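Local structure of acyl-CoA dehydrogenase (Thermus thermophilus, 2Z1Q) at residues L496-R501 and G571-P576. The protein is a FAD-dependent flavoprotein of the acyl-CoA dehydrogenase family that probably oxidises saturated acyl-CoA to 2,3-dehydroacyl-CoA. Sequence-based numbering, arbitrary orientation.
Sequences LLRARR and GGYPIP
Arg498 NH2 and Tyr573 OH meet at Glu317 OE2, outside both segments, which takes a salt bridge from the arginine and a hydrogen bond from the tyrosine. Between themselves, Arg498 NH2 and Tyr573 OH stay 4.2 Å apart and form no bond. The shared acceptor thus gives the two residues a common polar partner. Arg498 is held further by Glu26, in a salt bridge with NE, and by Ser318 OG, hydrogen-bonded to NH2. These bonds should limit rotation of the guanidinium, and the two carboxylates probably balance its charge.

Arg498 gets there by full extension. CG lies anti to the backbone N (chi1 172°), and the chain runs straight on to NE. Only the guanidinium touches 571-576. Its NH1 lies 3.7 Å from Ile575 CG2, in van der Waals contact. The methyl and the tyrosine hydroxyl both approach the guanidinium plane at a slant.

Ile575 also packs within its own loop. Its CD1 lies 3.5 Å above one face of the Tyr573 ring, displaced toward the rim. CG1 beside the backbone N (chi1 -67°) and a chi2 of 67° bring CD1 over the ring, while CG2 points to the arginine.

The contact is small, with 78 Å² buried. It is structural packing away from the FAD sites, and 496-501 belongs to the C-terminal domain of the acyl-CoA dehydrogenase family. It joins helix 476-502 to the loop that follows helix 556-570. Helix 300-331 bridges the two, with Tyr314 touching both Arg498 and Tyr573, while Leu509 of helix 505-528 packs against Ile575.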
ATOM      1  N   LEU B 496       5.315  -6.797  24.771  1.00 31.15           N
ATOM      2  CA  LEU B 496       4.703  -7.136  26.057  1.00 33.20           C
ATOM      3  C   LEU B 496       5.648  -6.937  27.232  1.00 32.02           C
ATOM      4  O   LEU B 496       5.274  -6.344  28.241  1.00 31.80           O
ATOM      5  CB  LEU B 496       4.201  -8.585  26.033  1.00 35.04           C
ATOM      6  CG  LEU B 496       2.687  -8.786  25.880  1.00 38.65           C
ATOM      7  CD1 LEU B 496       2.400 -10.159  25.292  1.00 39.86           C
ATOM      8  CD2 LEU B 496       2.005  -8.621  27.238  1.00 39.75           C
ATOM      9  N   LEU B 497       6.871  -7.435  27.099  1.00 32.45           N
ATOM     10  CA  LEU B 497       7.850  -7.293  28.169  1.00 32.57           C
ATOM     11  C   LEU B 497       8.130  -5.830  28.471  1.00 33.43           C
ATOM     12  O   LEU B 497       8.388  -5.472  29.616  1.00 34.57           O
ATOM     13  CB  LEU B 497       9.150  -8.007  27.798  1.00 31.60           C
ATOM     14  CG  LEU B 497       9.041  -9.525  27.641  1.00 34.45           C
ATOM     15  CD1 LEU B 497      10.391 -10.109  27.277  1.00 31.30           C
ATOM     16  CD2 LEU B 497       8.535 -10.137  28.933  1.00 34.60           C
ATOM     17  N   ARG B 498       8.079  -4.979  27.451  1.00 33.77           N
ATOM     18  CA  ARG B 498       8.332  -3.559  27.661  1.00 32.45           C
ATOM     19  C   ARG B 498       7.125  -2.909  28.337  1.00 32.04           C
ATOM     20  O   ARG B 498       7.282  -2.034  29.189  1.00 31.60           O
ATOM     21  CB  ARG B 498       8.643  -2.857  26.330  1.00 30.89           C
ATOM     22  CG  ARG B 498       8.744  -1.321  26.408  1.00 30.58           C
ATOM     23  CD  ARG B 498       8.972  -0.693  25.029  1.00 30.18           C
ATOM     24  NE  ARG B 498       8.924   0.772  25.060  1.00 29.57           N
ATOM     25  CZ  ARG B 498       8.933   1.554  23.980  1.00 30.40           C
ATOM     26  NH1 ARG B 498       8.889   2.876  24.123  1.00 28.17           N
ATOM     27  NH2 ARG B 498       8.981   1.024  22.758  1.00 26.48           N
ATOM     28  N   ALA B 499       5.924  -3.342  27.965  1.00 32.01           N
ATOM     29  CA  ALA B 499       4.708  -2.785  28.541  1.00 34.08           C
ATOM     30  C   ALA B 499       4.648  -2.995  30.064  1.00 35.65           C
ATOM     31  O   ALA B 499       4.084  -2.175  30.789  1.00 33.52           O
ATOM     32  CB  ALA B 499       3.481  -3.404  27.882  1.00 33.62           C
ATOM     33  N   ARG B 500       5.232  -4.105  30.521  1.00 37.78           N
ATOM     34  CA  ARG B 500       5.267  -4.456  31.944  1.00 40.45           C
ATOM     35  C   ARG B 500       6.119  -3.472  32.742  1.00 40.82           C
ATOM     36  O   ARG B 500       5.773  -3.102  33.864  1.00 40.41           O
ATOM     37  CB  ARG B 500       5.815  -5.882  32.119  1.00 42.11           C
ATOM     38  CG  ARG B 500       4.885  -6.972  31.590  1.00 45.18           C
ATOM     39  CD  ARG B 500       3.595  -7.036  32.398  1.00 48.10           C
ATOM     40  NE  ARG B 500       2.430  -7.407  31.596  1.00 51.07           N
ATOM     41  CZ  ARG B 500       2.256  -8.588  31.010  1.00 51.94           C
ATOM     42  NH1 ARG B 500       1.156  -8.817  30.302  1.00 53.20           N
ATOM     43  NH2 ARG B 500       3.169  -9.540  31.134  1.00 52.54           N
ATOM     44  N   ARG B 501       7.235  -3.056  32.153  1.00 40.74           N
ATOM     45  CA  ARG B 501       8.124  -2.102  32.799  1.00 41.80           C
ATOM     46  C   ARG B 501       7.592  -0.696  32.616  1.00 43.50           C
ATOM     47  O   ARG B 501       7.500   0.079  33.562  1.00 44.89           O
ATOM     48  CB  ARG B 501       9.501  -2.185  32.175  1.00 40.95           C
ATOM     49  CG  ARG B 501      10.108  -3.553  32.264  1.00 41.43           C
ATOM     50  CD  ARG B 501      11.378  -3.560  31.487  1.00 40.08           C
ATOM     51  NE  ARG B 501      12.231  -2.461  31.912  1.00 40.67           N
ATOM     52  CZ  ARG B 501      13.327  -2.081  31.269  1.00 39.24           C
ATOM     53  NH1 ARG B 501      14.048  -1.068  31.730  1.00 38.20           N
ATOM     54  NH2 ARG B 501      13.698  -2.710  30.162  1.00 36.89           N
ATOM     55  N   GLY B 571      -0.868  14.270  20.046  1.00 33.62           N
ATOM     56  CA  GLY B 571      -0.615  14.799  18.717  1.00 34.39           C
ATOM     57  C   GLY B 571       0.321  13.905  17.930  1.00 34.32           C
ATOM     58  O   GLY B 571       1.081  14.376  17.085  1.00 35.90           O
ATOM     59  N   GLY B 572       0.283  12.608  18.203  1.00 34.19           N
ATOM     60  CA  GLY B 572       1.163  11.698  17.491  1.00 33.09           C
ATOM     61  C   GLY B 572       1.452  10.481  18.327  1.00 33.41           C
ATOM     62  O   GLY B 572       0.568   9.990  19.026  1.00 34.71           O
ATOM     63  N   TYR B 573       2.679   9.979  18.263  1.00 33.22           N
ATOM     64  CA  TYR B 573       3.041   8.804  19.041  1.00 34.15           C
ATOM     65  C   TYR B 573       2.841   9.139  20.531  1.00 34.94           C
ATOM     66  O   TYR B 573       3.563   9.957  21.091  1.00 34.69           O
ATOM     67  CB  TYR B 573       4.501   8.428  18.750  1.00 33.27           C
ATOM     68  CG  TYR B 573       4.925   7.081  19.296  1.00 33.27           C
ATOM     69  CD1 TYR B 573       6.057   6.958  20.099  1.00 31.14           C
ATOM     70  CD2 TYR B 573       4.197   5.928  18.995  1.00 31.46           C
ATOM     71  CE1 TYR B 573       6.459   5.709  20.595  1.00 32.29           C
ATOM     72  CE2 TYR B 573       4.592   4.680  19.479  1.00 31.13           C
ATOM     73  CZ  TYR B 573       5.721   4.575  20.274  1.00 31.49           C
ATOM     74  OH  TYR B 573       6.111   3.329  20.705  1.00 31.05           O
ATOM     75  N   PRO B 574       1.854   8.496  21.187  1.00 36.19           N
ATOM     76  CA  PRO B 574       1.562   8.742  22.606  1.00 38.46           C
ATOM     77  C   PRO B 574       2.670   8.451  23.622  1.00 40.39           C
ATOM     78  O   PRO B 574       2.761   9.125  24.649  1.00 42.65           O
ATOM     79  CB  PRO B 574       0.306   7.904  22.846  1.00 37.20           C
ATOM     80  CG  PRO B 574       0.497   6.746  21.927  1.00 37.87           C
ATOM     81  CD  PRO B 574       1.006   7.409  20.662  1.00 37.40           C
ATOM     82  N   ILE B 575       3.510   7.460  23.349  1.00 42.33           N
ATOM     83  CA  ILE B 575       4.591   7.127  24.269  1.00 45.25           C
ATOM     84  C   ILE B 575       5.578   8.282  24.394  1.00 49.19           C
ATOM     85  O   ILE B 575       6.189   8.693  23.409  1.00 49.25           O
ATOM     86  CB  ILE B 575       5.364   5.878  23.820  1.00 43.51           C
ATOM     87  CG1 ILE B 575       4.465   4.645  23.915  1.00 43.27           C
ATOM     88  CG2 ILE B 575       6.592   5.688  24.688  1.00 42.81           C
ATOM     89  CD1 ILE B 575       3.321   4.648  22.944  1.00 44.04           C
ATOM     90  N   PRO B 576       5.757   8.805  25.617  1.00 53.26           N
ATOM     91  CA  PRO B 576       6.657   9.918  25.933  1.00 56.18           C
ATOM     92  C   PRO B 576       8.076   9.785  25.385  1.00 59.09           C
ATOM     93  O   PRO B 576       8.625   8.683  25.327  1.00 58.47           O
ATOM     94  CB  PRO B 576       6.641   9.945  27.456  1.00 56.35           C
ATOM     95  CG  PRO B 576       5.269   9.480  27.781  1.00 55.92           C
ATOM     96  CD  PRO B 576       5.111   8.307  26.845  1.00 54.27           C
TER